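Type I modular polyketide synthase (Streptomyces albus subsp. albus, PDB 6IYT) probably selects an extender unit, apparently ethylmalonyl-coenzyme A, and loads its acyl group for chain extension in salinomycin biosynthesis, as the acyltransferase domain of module 14. Local coordinates at residues Gly119-Val124 / Phe388-Glu393; Ala196-Ser201 / Thr433-Ala438; Val202-Asp207 / Arg441-Asp446. All blocks are in the same frame, centred on the assembly; numbering follows the deposited sequence.

Contact 1 of 3, residues Gly119-Val124 / Phe388-Glu393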
ATOM      1  N   GLY A 119      -2.292   1.077 -19.131  1.00 16.00           N
ATOM      2  CA  GLY A 119      -2.177  -0.382 -18.991  1.00 15.21           C
ATOM      3  C   GLY A 119      -2.986  -0.917 -17.827  1.00 13.51           C
ATOM      4  O   GLY A 119      -3.926  -0.263 -17.348  1.00 12.02           O
ATOM      5  N   LYS A 120      -2.611  -2.103 -17.372  1.00 10.19           N
ATOM      6  CA  LYS A 120      -3.315  -2.786 -16.313  1.00  9.64           C
ATOM      7  C   LYS A 120      -2.850  -2.316 -14.928  1.00  8.09           C
ATOM      8  O   LYS A 120      -1.760  -1.743 -14.783  1.00  7.62           O
ATOM      9  CB  LYS A 120      -3.127  -4.267 -16.464  1.00 10.68           C
ATOM     10  CG  LYS A 120      -3.806  -4.805 -17.723  1.00 15.33           C
ATOM     11  CD  LYS A 120      -3.187  -6.119 -18.175  1.00 19.37           C
ATOM     12  CE  LYS A 120      -3.725  -7.274 -17.380  1.00 31.69           C
ATOM     13  NZ  LYS A 120      -3.642  -8.542 -18.159  1.00 41.12           N
ATOM     14  N   THR A 121      -3.652  -2.652 -13.926  1.00  7.34           N
ATOM     15  CA  THR A 121      -3.463  -2.193 -12.540  1.00  6.44           C
ATOM     16  C   THR A 121      -3.179  -3.388 -11.667  1.00  6.15           C
ATOM     17  O   THR A 121      -3.884  -4.412 -11.754  1.00  5.92           O
ATOM     18  CB  THR A 121      -4.741  -1.516 -12.001  1.00  8.22           C
ATOM     19  OG1 THR A 121      -5.002  -0.304 -12.728  1.00  8.97           O
ATOM     20  CG2 THR A 121      -4.606  -1.210 -10.536  1.00  9.10           C
ATOM     21  N   VAL A 122      -2.083  -3.319 -10.910  1.00  5.59           N
ATOM     22  CA  VAL A 122      -1.784  -4.319  -9.918  1.00  4.90           C
ATOM     23  C   VAL A 122      -1.747  -3.709  -8.534  1.00  4.33           C
ATOM     24  O   VAL A 122      -1.249  -2.608  -8.360  1.00  4.17           O
ATOM     25  CB  VAL A 122      -0.441  -5.018 -10.232  1.00  5.30           C
ATOM     26  CG1 VAL A 122       0.682  -4.010 -10.414  1.00  5.43           C
ATOM     27  CG2 VAL A 122      -0.105  -6.016  -9.178  1.00  5.50           C
ATOM     28  N   PHE A 123      -2.380  -4.387  -7.566  1.00  4.00           N
ATOM     29  CA  PHE A 123      -2.278  -3.963  -6.177  1.00  4.16           C
ATOM     30  C   PHE A 123      -1.120  -4.647  -5.489  1.00  4.01           C
ATOM     31  O   PHE A 123      -0.932  -5.891  -5.613  1.00  3.59           O
ATOM     32  CB  PHE A 123      -3.555  -4.223  -5.404  1.00  4.27           C
ATOM     33  CG  PHE A 123      -4.598  -3.138  -5.565  1.00  5.27           C
ATOM     34  CD1 PHE A 123      -4.804  -2.526  -6.792  1.00  5.79           C
ATOM     35  CD2 PHE A 123      -5.338  -2.722  -4.499  1.00  5.84           C
ATOM     36  CE1 PHE A 123      -5.729  -1.494  -6.921  1.00  5.43           C
ATOM     37  CE2 PHE A 123      -6.287  -1.702  -4.631  1.00  6.77           C
ATOM     38  CZ  PHE A 123      -6.477  -1.108  -5.854  1.00  6.07           C
ATOM     39  N   VAL A 124      -0.388  -3.842  -4.734  1.00  4.00           N
ATOM     40  CA  VAL A 124       0.872  -4.222  -4.108  1.00  4.72           C
ATOM     41  C   VAL A 124       0.665  -4.194  -2.579  1.00  4.44           C
ATOM     42  O   VAL A 124       0.257  -3.200  -2.019  1.00  3.92           O
ATOM     43  CB  VAL A 124       1.992  -3.241  -4.465  1.00  5.56           C
ATOM     44  CG1 VAL A 124       3.299  -3.621  -3.775  1.00  5.32           C
ATOM     45  CG2 VAL A 124       2.162  -3.157  -5.973  1.00  6.30           C
ATOM     46  N   PHE A 388       1.343  -4.116 -17.266  1.00  9.33           N
ATOM     47  CA  PHE A 388       0.931  -3.343 -16.054  1.00  8.36           C
ATOM     48  C   PHE A 388       1.701  -2.033 -15.979  1.00  8.86           C
ATOM     49  O   PHE A 388       2.923  -2.019 -16.058  1.00 10.82           O
ATOM     50  CB  PHE A 388       1.155  -4.170 -14.767  1.00  8.24           C
ATOM     51  CG  PHE A 388       0.230  -5.338 -14.624  1.00  7.25           C
ATOM     52  CD1 PHE A 388       0.440  -6.504 -15.328  1.00  6.86           C
ATOM     53  CD2 PHE A 388      -0.917  -5.234 -13.829  1.00  6.90           C
ATOM     54  CE1 PHE A 388      -0.424  -7.581 -15.194  1.00  7.22           C
ATOM     55  CE2 PHE A 388      -1.772  -6.287 -13.691  1.00  7.05           C
ATOM     56  CZ  PHE A 388      -1.555  -7.456 -14.416  1.00  7.86           C
ATOM     57  N   ASP A 389       0.988  -0.913 -15.883  1.00  8.54           N
ATOM     58  CA  ASP A 389       1.667   0.348 -15.576  1.00 10.57           C
ATOM     59  C   ASP A 389       1.022   1.161 -14.462  1.00  8.38           C
ATOM     60  O   ASP A 389       1.400   2.293 -14.243  1.00  9.28           O
ATOM     61  CB  ASP A 389       1.850   1.222 -16.854  1.00 10.79           C
ATOM     62  CG  ASP A 389       0.528   1.717 -17.434  1.00 12.60           C
ATOM     63  OD1 ASP A 389      -0.553   1.344 -16.896  1.00 13.21           O
ATOM     64  OD2 ASP A 389       0.556   2.400 -18.499  1.00 16.17           O
ATOM     65  N   VAL A 390       0.140   0.547 -13.682  1.00  6.46           N
ATOM     66  CA  VAL A 390      -0.412   1.208 -12.526  1.00  6.14           C
ATOM     67  C   VAL A 390      -0.211   0.257 -11.365  1.00  6.58           C
ATOM     68  O   VAL A 390      -0.796  -0.825 -11.342  1.00  6.61           O
ATOM     69  CB  VAL A 390      -1.947   1.520 -12.671  1.00  6.38           C
ATOM     70  CG1 VAL A 390      -2.504   2.132 -11.386  1.00  5.76           C
ATOM     71  CG2 VAL A 390      -2.205   2.473 -13.855  1.00  6.15           C
ATOM     72  N   PHE A 391       0.562   0.708 -10.386  1.00  5.89           N
ATOM     73  CA  PHE A 391       0.897  -0.097  -9.227  1.00  6.08           C
ATOM     74  C   PHE A 391       0.382   0.645  -8.038  1.00  5.52           C
ATOM     75  O   PHE A 391       0.856   1.754  -7.763  1.00  7.31           O
ATOM     76  CB  PHE A 391       2.419  -0.243  -9.079  1.00  5.93           C
ATOM     77  CG  PHE A 391       3.065  -1.116 -10.146  1.00  6.42           C
ATOM     78  CD1 PHE A 391       3.192  -0.668 -11.445  1.00  7.32           C
ATOM     79  CD2 PHE A 391       3.638  -2.324  -9.817  1.00  5.72           C
ATOM     80  CE1 PHE A 391       3.863  -1.428 -12.397  1.00  7.11           C
ATOM     81  CE2 PHE A 391       4.169  -3.147 -10.803  1.00  6.91           C
ATOM     82  CZ  PHE A 391       4.281  -2.691 -12.098  1.00  6.79           C
ATOM     83  N   VAL A 392      -0.578   0.074  -7.334  1.00  5.71           N
ATOM     84  CA  VAL A 392      -1.168   0.763  -6.190  1.00  5.17           C
ATOM     85  C   VAL A 392      -0.746   0.042  -4.929  1.00  5.06           C
ATOM     86  O   VAL A 392      -1.047  -1.135  -4.759  1.00  5.44           O
ATOM     87  CB  VAL A 392      -2.708   0.774  -6.287  1.00  5.13           C
ATOM     88  CG1 VAL A 392      -3.343   1.315  -4.997  1.00  6.07           C
ATOM     89  CG2 VAL A 392      -3.160   1.535  -7.505  1.00  5.22           C
ATOM     90  N   GLU A 393       0.044   0.700  -4.087  1.00  5.09           N
ATOM     91  CA  GLU A 393       0.477   0.084  -2.850  1.00  5.29           C
ATOM     92  C   GLU A 393      -0.558   0.342  -1.768  1.00  4.96           C
ATOM     93  O   GLU A 393      -0.772   1.467  -1.349  1.00  4.91           O
ATOM     94  CB  GLU A 393       1.891   0.543  -2.446  1.00  6.26           C
ATOM     95  CG  GLU A 393       2.431  -0.206  -1.224  1.00  7.65           C
ATOM     96  CD  GLU A 393       3.722   0.360  -0.709  1.00 10.37           C
ATOM     97  OE1 GLU A 393       4.664   0.516  -1.519  1.00 12.16           O
ATOM     98  OE2 GLU A 393       3.836   0.571   0.538  1.00 12.61           O
TER
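The rings of Phe388, Phe391 and Phe123 each take an aliphatic carbon over one face, from Lys120, Val122 and Val392 respectively. Lys120 CB sits over the Phe388 ring, 3.8 Å from its centroid, and Lys120 CE comes to CZ of the same ring. The edge of that ring meets the backbone, with Phe388 CE2 3.4 Å from Thr121 O. On the same side of the sheet, Val122 CG1 presses on the Phe391 ring, 3.5 Å from Phe391 CD2, and Val124 CG2 approaches that ring's edge. Val122 CG1 stands between its backbone N and carbonyl carbon (chi1 53°), a cramped placing that lays it on the ring. The other side carries Thr121, Phe123, Val390 and Val392; here Val392 CB lies over the Phe123 ring, while Thr121 CG2 comes to its edge.

Between these layers, strands 120-124 and 388-393 run parallel, the two central strands of the four-stranded parallel sheet in the alpha/beta hydrolase-like core of acyltransferases. Val122 N gives to Val390 O at 2.8 Å, almost in line with the carbonyl, and Val392 N to Val122 O at 2.9 Å. A beta bulge shifts the register after Lys120, whose O accepts from Val390 N and, weakly, from Asp389 N. Gly119 N donates to Asp389 OD1 at 2.8 Å, on the syn side but 29° out of the carboxylate plane, while OD2 accepts from Ser118 N.

Contact 2 of 3, residues Ala196-Ser201 / Thr433-Ala438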
ATOM      1  N   ALA A 196      -7.589  -1.514   0.483  1.00  5.12           N
ATOM      2  CA  ALA A 196      -7.952  -1.863  -0.909  1.00  4.93           C
ATOM      3  C   ALA A 196      -9.450  -1.527  -1.190  1.00  5.09           C
ATOM      4  O   ALA A 196      -9.807  -1.071  -2.292  1.00  4.56           O
ATOM      5  CB  ALA A 196      -7.670  -3.304  -1.173  1.00  4.72           C
ATOM      6  N   ALA A 197     -10.287  -1.574  -0.153  1.00  4.92           N
ATOM      7  CA  ALA A 197     -11.681  -1.232  -0.306  1.00  5.62           C
ATOM      8  C   ALA A 197     -11.916   0.264  -0.524  1.00  5.20           C
ATOM      9  O   ALA A 197     -12.902   0.641  -1.118  1.00  6.60           O
ATOM     10  CB  ALA A 197     -12.490  -1.719   0.887  1.00  6.11           C
ATOM     11  N   VAL A 198     -11.012   1.112  -0.029  1.00  5.83           N
ATOM     12  CA  VAL A 198     -11.107   2.541  -0.254  1.00  5.81           C
ATOM     13  C   VAL A 198     -10.912   2.828  -1.750  1.00  5.88           C
ATOM     14  O   VAL A 198     -11.664   3.562  -2.350  1.00  5.58           O
ATOM     15  CB  VAL A 198     -10.056   3.310   0.582  1.00  5.88           C
ATOM     16  CG1 VAL A 198      -9.978   4.765   0.176  1.00  6.64           C
ATOM     17  CG2 VAL A 198     -10.365   3.166   2.065  1.00  6.57           C
ATOM     18  N   TRP A 199      -9.896   2.224  -2.343  1.00  5.81           N
ATOM     19  CA  TRP A 199      -9.691   2.350  -3.811  1.00  5.41           C
ATOM     20  C   TRP A 199     -10.883   1.769  -4.575  1.00  6.17           C
ATOM     21  O   TRP A 199     -11.317   2.327  -5.576  1.00  6.42           O
ATOM     22  CB  TRP A 199      -8.385   1.650  -4.241  1.00  4.80           C
ATOM     23  CG  TRP A 199      -7.129   2.408  -3.822  1.00  4.40           C
ATOM     24  CD1 TRP A 199      -6.268   2.074  -2.824  1.00  4.35           C
ATOM     25  CD2 TRP A 199      -6.555   3.559  -4.463  1.00  4.39           C
ATOM     26  NE1 TRP A 199      -5.275   2.985  -2.738  1.00  4.32           N
ATOM     27  CE2 TRP A 199      -5.404   3.894  -3.748  1.00  4.30           C
ATOM     28  CE3 TRP A 199      -6.949   4.370  -5.523  1.00  4.90           C
ATOM     29  CZ2 TRP A 199      -4.588   4.988  -4.096  1.00  4.55           C
ATOM     30  CZ3 TRP A 199      -6.117   5.450  -5.889  1.00  4.23           C
ATOM     31  CH2 TRP A 199      -4.973   5.745  -5.165  1.00  4.34           C
ATOM     32  N   GLN A 200     -11.338   0.612  -4.160  1.00  6.72           N
ATOM     33  CA  GLN A 200     -12.456  -0.034  -4.798  1.00  7.83           C
ATOM     34  C   GLN A 200     -13.688   0.881  -4.885  1.00  7.45           C
ATOM     35  O   GLN A 200     -14.395   0.883  -5.895  1.00  8.62           O
ATOM     36  CB  GLN A 200     -12.801  -1.287  -4.018  1.00  9.59           C
ATOM     37  CG  GLN A 200     -13.980  -2.061  -4.557  1.00 12.87           C
ATOM     38  CD  GLN A 200     -14.216  -3.337  -3.759  1.00 20.83           C
ATOM     39  OE1 GLN A 200     -13.733  -3.479  -2.624  1.00 24.51           O
ATOM     40  NE2 GLN A 200     -14.907  -4.282  -4.359  1.00 29.11           N
ATOM     41  N   SER A 201     -13.861   1.754  -3.894  1.00  7.97           N
ATOM     42  CA  SER A 201     -15.036   2.619  -3.819  1.00  9.54           C
ATOM     43  C   SER A 201     -15.048   3.731  -4.885  1.00 11.06           C
ATOM     44  O   SER A 201     -16.134   4.282  -5.220  1.00  9.41           O
ATOM     45  CB  SER A 201     -15.171   3.241  -2.401  1.00 10.64           C
ATOM     46  OG  SER A 201     -14.363   4.404  -2.278  1.00 13.87           O
ATOM     47  N   THR A 433      -5.620  13.047  -1.783  1.00  4.33           N
ATOM     48  CA  THR A 433      -4.313  13.342  -2.403  1.00  4.22           C
ATOM     49  C   THR A 433      -3.751  12.154  -3.207  1.00  4.08           C
ATOM     50  O   THR A 433      -3.384  12.307  -4.359  1.00  3.72           O
ATOM     51  CB  THR A 433      -3.290  13.857  -1.372  1.00  4.36           C
ATOM     52  OG1 THR A 433      -3.805  15.040  -0.734  1.00  3.92           O
ATOM     53  CG2 THR A 433      -1.990  14.208  -2.055  1.00  4.35           C
ATOM     54  N   SER A 434      -3.890  10.952  -2.677  1.00  3.99           N
ATOM     55  CA  SER A 434      -3.501   9.777  -3.406  1.00  4.31           C
ATOM     56  C   SER A 434      -4.393   9.532  -4.613  1.00  3.85           C
ATOM     57  O   SER A 434      -3.904   9.208  -5.721  1.00  3.45           O
ATOM     58  CB  SER A 434      -3.478   8.563  -2.473  1.00  4.59           C
ATOM     59  OG  SER A 434      -2.452   8.736  -1.504  1.00  5.22           O
ATOM     60  N   PHE A 435      -5.699   9.734  -4.446  1.00  3.75           N
ATOM     61  CA  PHE A 435      -6.618   9.650  -5.571  1.00  3.79           C
ATOM     62  C   PHE A 435      -6.182  10.658  -6.686  1.00  4.31           C
ATOM     63  O   PHE A 435      -6.211  10.336  -7.863  1.00  3.83           O
ATOM     64  CB  PHE A 435      -8.041   9.996  -5.160  1.00  4.00           C
ATOM     65  CG  PHE A 435      -8.769   8.951  -4.355  1.00  3.91           C
ATOM     66  CD1 PHE A 435      -8.228   7.699  -4.072  1.00  3.98           C
ATOM     67  CD2 PHE A 435     -10.069   9.228  -3.918  1.00  4.11           C
ATOM     68  CE1 PHE A 435      -8.985   6.748  -3.393  1.00  4.35           C
ATOM     69  CE2 PHE A 435     -10.787   8.319  -3.181  1.00  4.31           C
ATOM     70  CZ  PHE A 435     -10.245   7.070  -2.912  1.00  3.64           C
ATOM     71  N   ALA A 436      -5.902  11.895  -6.283  1.00  4.22           N
ATOM     72  CA  ALA A 436      -5.504  12.952  -7.239  1.00  4.97           C
ATOM     73  C   ALA A 436      -4.185  12.634  -7.931  1.00  4.71           C
ATOM     74  O   ALA A 436      -4.033  12.866  -9.131  1.00  3.93           O
ATOM     75  CB  ALA A 436      -5.426  14.291  -6.535  1.00  5.01           C
ATOM     76  N   GLU A 437      -3.231  12.107  -7.169  1.00  6.03           N
ATOM     77  CA  GLU A 437      -1.963  11.691  -7.726  1.00  5.94           C
ATOM     78  C   GLU A 437      -2.124  10.595  -8.795  1.00  6.61           C
ATOM     79  O   GLU A 437      -1.441  10.621  -9.822  1.00  6.77           O
ATOM     80  CB  GLU A 437      -1.019  11.247  -6.608  1.00  7.22           C
ATOM     81  CG  GLU A 437      -0.467  12.431  -5.813  1.00  8.13           C
ATOM     82  CD  GLU A 437       0.270  12.020  -4.539  1.00 12.14           C
ATOM     83  OE1 GLU A 437       0.181  10.832  -4.125  1.00 12.98           O
ATOM     84  OE2 GLU A 437       0.950  12.888  -3.975  1.00 15.14           O
ATOM     85  N   ALA A 438      -3.043   9.668  -8.570  1.00  5.63           N
ATOM     86  CA  ALA A 438      -3.358   8.632  -9.574  1.00  5.79           C
ATOM     87  C   ALA A 438      -4.104   9.228 -10.783  1.00  6.15           C
ATOM     88  O   ALA A 438      -3.737   8.998 -11.933  1.00  6.13           O
ATOM     89  CB  ALA A 438      -4.177   7.534  -8.947  1.00  6.40           C
TER
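Trp199 and Phe435 reach past each other in opposite directions, each ring heading for the other's helix. The planes of the Trp199 six-membered ring and the Phe435 ring are inclined at 58°, with centroids 5.2 Å apart, so the pair is neither a parallel stack nor a T. Phe435 lays one side of its ring, CD1 and CE1, over a face of the indole; the closest approach is 3.6 Å, from Phe435 CD1 to Trp199 CZ3. At the far end of Phe435, CZ reaches Val198, lying 3.9 Å from Val198 CG1 and 3.8 Å from Val198 O. That carbonyl meets the edge of the phenyl ring and already accepts from both N and OG of Ser201.

The indole directs its benzo edge at helix 428-439: Trp199 CH2 is 3.7 Å from Ser434 O, near the ring plane, and CZ3 touches Ala438 CB. Trp199 CG lies anti to its carbonyl carbon (chi1 -73°), which carries the ring off the helix side toward its partner. The pyrrole N-H is satisfied from outside, NE1 bonding to Thr420 OG1, which helps fix the rotation of the ring.

The axes of the helical pieces 196-200 and 433-438 stay 12.0 Å apart, at 57°, and the aromatics bridge this gap. Trp199 also touches Val392 of strand 388-393 and Gln418 of strand 416-418, setting both helices beside the parallel sheet of the alpha/beta hydrolase-like core.

Contact 3 of 3, residues Val202-Asp207 / Arg441-Asp446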
ATOM      1  N   VAL A 202     -13.895   3.992  -5.493  1.00  7.18           N
ATOM      2  CA  VAL A 202     -13.821   4.921  -6.639  1.00  7.79           C
ATOM      3  C   VAL A 202     -13.470   4.198  -7.915  1.00  6.90           C
ATOM      4  O   VAL A 202     -13.000   4.801  -8.898  1.00  8.10           O
ATOM      5  CB  VAL A 202     -12.859   6.080  -6.372  1.00  6.76           C
ATOM      6  CG1 VAL A 202     -13.425   6.975  -5.291  1.00  6.46           C
ATOM      7  CG2 VAL A 202     -11.473   5.572  -5.992  1.00  7.05           C
ATOM      8  N   GLY A 203     -13.684   2.886  -7.892  1.00  7.57           N
ATOM      9  CA  GLY A 203     -13.575   2.044  -9.095  1.00  8.07           C
ATOM     10  C   GLY A 203     -12.156   1.676  -9.478  1.00  9.04           C
ATOM     11  O   GLY A 203     -11.890   1.317 -10.634  1.00  9.58           O
ATOM     12  N   VAL A 204     -11.229   1.790  -8.543  1.00  6.94           N
ATOM     13  CA  VAL A 204      -9.836   1.391  -8.816  1.00  7.03           C
ATOM     14  C   VAL A 204      -9.609   0.038  -8.199  1.00  6.71           C
ATOM     15  O   VAL A 204      -9.712  -0.123  -6.949  1.00  7.10           O
ATOM     16  CB  VAL A 204      -8.821   2.423  -8.276  1.00  6.75           C
ATOM     17  CG1 VAL A 204      -7.380   1.943  -8.462  1.00  7.52           C
ATOM     18  CG2 VAL A 204      -9.006   3.753  -8.970  1.00  7.57           C
ATOM     19  N   VAL A 205      -9.520  -0.965  -9.073  1.00  7.10           N
ATOM     20  CA  VAL A 205      -9.482  -2.360  -8.644  1.00  8.33           C
ATOM     21  C   VAL A 205      -8.329  -3.102  -9.294  1.00  7.64           C
ATOM     22  O   VAL A 205      -7.896  -2.758 -10.405  1.00  9.08           O
ATOM     23  CB  VAL A 205     -10.820  -3.108  -8.960  1.00  9.64           C
ATOM     24  CG1 VAL A 205     -11.972  -2.544  -8.140  1.00 12.55           C
ATOM     25  CG2 VAL A 205     -11.148  -3.070 -10.437  1.00 12.29           C
ATOM     26  N   PRO A 206      -7.841  -4.153  -8.636  1.00  8.04           N
ATOM     27  CA  PRO A 206      -6.691  -4.896  -9.195  1.00  7.23           C
ATOM     28  C   PRO A 206      -7.088  -5.827 -10.327  1.00  7.19           C
ATOM     29  O   PRO A 206      -8.187  -6.399 -10.297  1.00  7.98           O
ATOM     30  CB  PRO A 206      -6.207  -5.725  -8.007  1.00  8.26           C
ATOM     31  CG  PRO A 206      -7.399  -5.887  -7.164  1.00  8.47           C
ATOM     32  CD  PRO A 206      -8.121  -4.562  -7.266  1.00  9.24           C
ATOM     33  N   ASP A 207      -6.273  -5.833 -11.381  1.00  7.07           N
ATOM     34  CA  ASP A 207      -6.301  -6.883 -12.405  1.00  7.72           C
ATOM     35  C   ASP A 207      -5.408  -8.046 -11.988  1.00  6.35           C
ATOM     36  O   ASP A 207      -5.487  -9.167 -12.563  1.00  6.21           O
ATOM     37  CB  ASP A 207      -5.819  -6.324 -13.764  1.00  8.51           C
ATOM     38  CG  ASP A 207      -6.695  -5.171 -14.275  1.00 11.83           C
ATOM     39  OD1 ASP A 207      -7.928  -5.354 -14.305  1.00 15.05           O
ATOM     40  OD2 ASP A 207      -6.156  -4.071 -14.597  1.00 12.00           O
ATOM     41  N   ARG A 441      -2.441  11.417 -13.302  1.00  8.97           N
ATOM     42  CA  ARG A 441      -1.554  10.633 -14.187  1.00 10.70           C
ATOM     43  C   ARG A 441      -2.317   9.678 -15.097  1.00 10.32           C
ATOM     44  O   ARG A 441      -1.703   8.895 -15.830  1.00 10.97           O
ATOM     45  CB  ARG A 441      -0.532   9.831 -13.374  1.00 13.57           C
ATOM     46  CG  ARG A 441       0.452  10.675 -12.588  1.00 17.65           C
ATOM     47  CD  ARG A 441       1.732  10.962 -13.352  1.00 20.98           C
ATOM     48  NE  ARG A 441       2.271   9.793 -14.055  1.00 21.20           N
ATOM     49  CZ  ARG A 441       3.141   8.928 -13.537  1.00 21.58           C
ATOM     50  NH1 ARG A 441       3.500   9.001 -12.264  1.00 21.67           N
ATOM     51  NH2 ARG A 441       3.530   7.905 -14.263  1.00 25.24           N
ATOM     52  N   GLY A 442      -3.650   9.699 -15.030  1.00  9.28           N
ATOM     53  CA  GLY A 442      -4.469   9.045 -16.066  1.00 10.05           C
ATOM     54  C   GLY A 442      -5.297   7.868 -15.578  1.00  8.98           C
ATOM     55  O   GLY A 442      -5.963   7.198 -16.368  1.00  8.84           O
ATOM     56  N   VAL A 443      -5.267   7.610 -14.278  1.00  8.41           N
ATOM     57  CA  VAL A 443      -6.006   6.524 -13.724  1.00  9.07           C
ATOM     58  C   VAL A 443      -7.480   6.910 -13.752  1.00  9.97           C
ATOM     59  O   VAL A 443      -7.859   7.981 -13.251  1.00 11.67           O
ATOM     60  CB  VAL A 443      -5.577   6.206 -12.272  1.00  7.93           C
ATOM     61  CG1 VAL A 443      -6.555   5.236 -11.624  1.00  9.58           C
ATOM     62  CG2 VAL A 443      -4.173   5.627 -12.242  1.00  7.72           C
ATOM     63  N   ALA A 444      -8.300   6.043 -14.328  1.00 10.75           N
ATOM     64  CA  ALA A 444      -9.747   6.222 -14.288  1.00 13.15           C
ATOM     65  C   ALA A 444     -10.206   6.157 -12.839  1.00 10.99           C
ATOM     66  O   ALA A 444     -10.029   5.158 -12.190  1.00 12.57           O
ATOM     67  CB  ALA A 444     -10.434   5.141 -15.104  1.00 15.52           C
ATOM     68  N   LEU A 445     -10.913   7.182 -12.389  1.00 10.69           N
ATOM     69  CA  LEU A 445     -11.315   7.258 -10.987  1.00 10.29           C
ATOM     70  C   LEU A 445     -12.664   7.975 -10.842  1.00 10.90           C
ATOM     71  O   LEU A 445     -12.870   9.043 -11.414  1.00 11.41           O
ATOM     72  CB  LEU A 445     -10.232   8.010 -10.189  1.00  9.73           C
ATOM     73  CG  LEU A 445     -10.243   7.790  -8.679  1.00  9.44           C
ATOM     74  CD1 LEU A 445      -8.802   7.784  -8.123  1.00  8.10           C
ATOM     75  CD2 LEU A 445     -11.079   8.866  -7.992  1.00 10.46           C
ATOM     76  N   ASP A 446     -13.578   7.385 -10.080  1.00  9.92           N
ATOM     77  CA  ASP A 446     -14.947   7.880 -10.046  1.00 11.04           C
ATOM     78  C   ASP A 446     -15.117   8.888  -8.945  1.00 10.10           C
ATOM     79  O   ASP A 446     -15.480   8.542  -7.806  1.00 12.10           O
ATOM     80  CB  ASP A 446     -15.925   6.728  -9.878  1.00 12.07           C
ATOM     81  CG  ASP A 446     -17.334   7.192  -9.752  1.00 15.74           C
ATOM     82  OD1 ASP A 446     -17.596   8.373 -10.076  1.00 16.05           O
ATOM     83  OD2 ASP A 446     -18.138   6.444  -9.168  1.00 15.96           O
TER
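A Schellman motif ends helix 181-200 here, and the chain leaving it meets the chain leaving helix 428-439, itself closed by a Schellman motif at Gly442. The two glycines, Gly203 and Gly442, have the positive phi of the C-prime position, and after each turn the chain runs on in extended form. What joins these two exits is one backbone hydrogen bond with a small apolar cluster beside it. Asp446 N donates to Val202 O at 2.9 Å with an N-H...O angle of 164°. The bond itself is straight, but the donor reaches the oxygen from 28° off the carbonyl plane. Asp446 CB packs close to the same carbonyl, while the carboxylate turns to the chain ahead, its OD1 weakly bonded to Thr448 N.

Leu445 packs its side chain against Val202 and Val204. It crosses the side chain of Val202 at a slant: Leu445 CD2 is 3.7 Å from Val202 CB, and Leu445 CG is equally near Val202 CG2. With CG anti to the backbone N and chi2 at 145°, away from the staggered values, Leu445 brings CD1 to 4.1 Å from Val204 CG2. Val204 CG2 also touches Val443 CG1 at 3.9 Å, the two side chains meeting at about a right angle, and lies 3.7 Å from Ala444 O.

Helix 428-439 is close by, with its Phe435 touching both Val202 and Leu445, while Ala438 touches Val443. Val204 leans also on Trp199 of helix 181-200 and on Phe123 of strand 120-125, and Val443 meets Leu416 of strand 416-418, so the two loops close off the C-terminal ends of helices 181-200 and 428-439 beside the parallel sheet.

Contact 3 follows contact 2 along the chain, at once after Ser201 and two residues after Ala438, with centres about 8 Å apart; Trp199 O to Val204 N, 3.0 Å, is probably a hydrogen bond across that junction. Contact 1 touches both, its centre about 12 Å from that of contact 2 and 10 Å from that of contact 3. Its Val392 CG1 comes within 3.4 Å of Trp199 NE1, and Phe123 CZ within 3.7 Å of Trp199 CB. The loop of contact 3 then joins the sheet, Thr121 O and Asp207 N being 2.8 Å apart, and leads through strand 208-211 to the probable nucleophile elbow at Ser213, near which Val124 of contact 1 lies without touching.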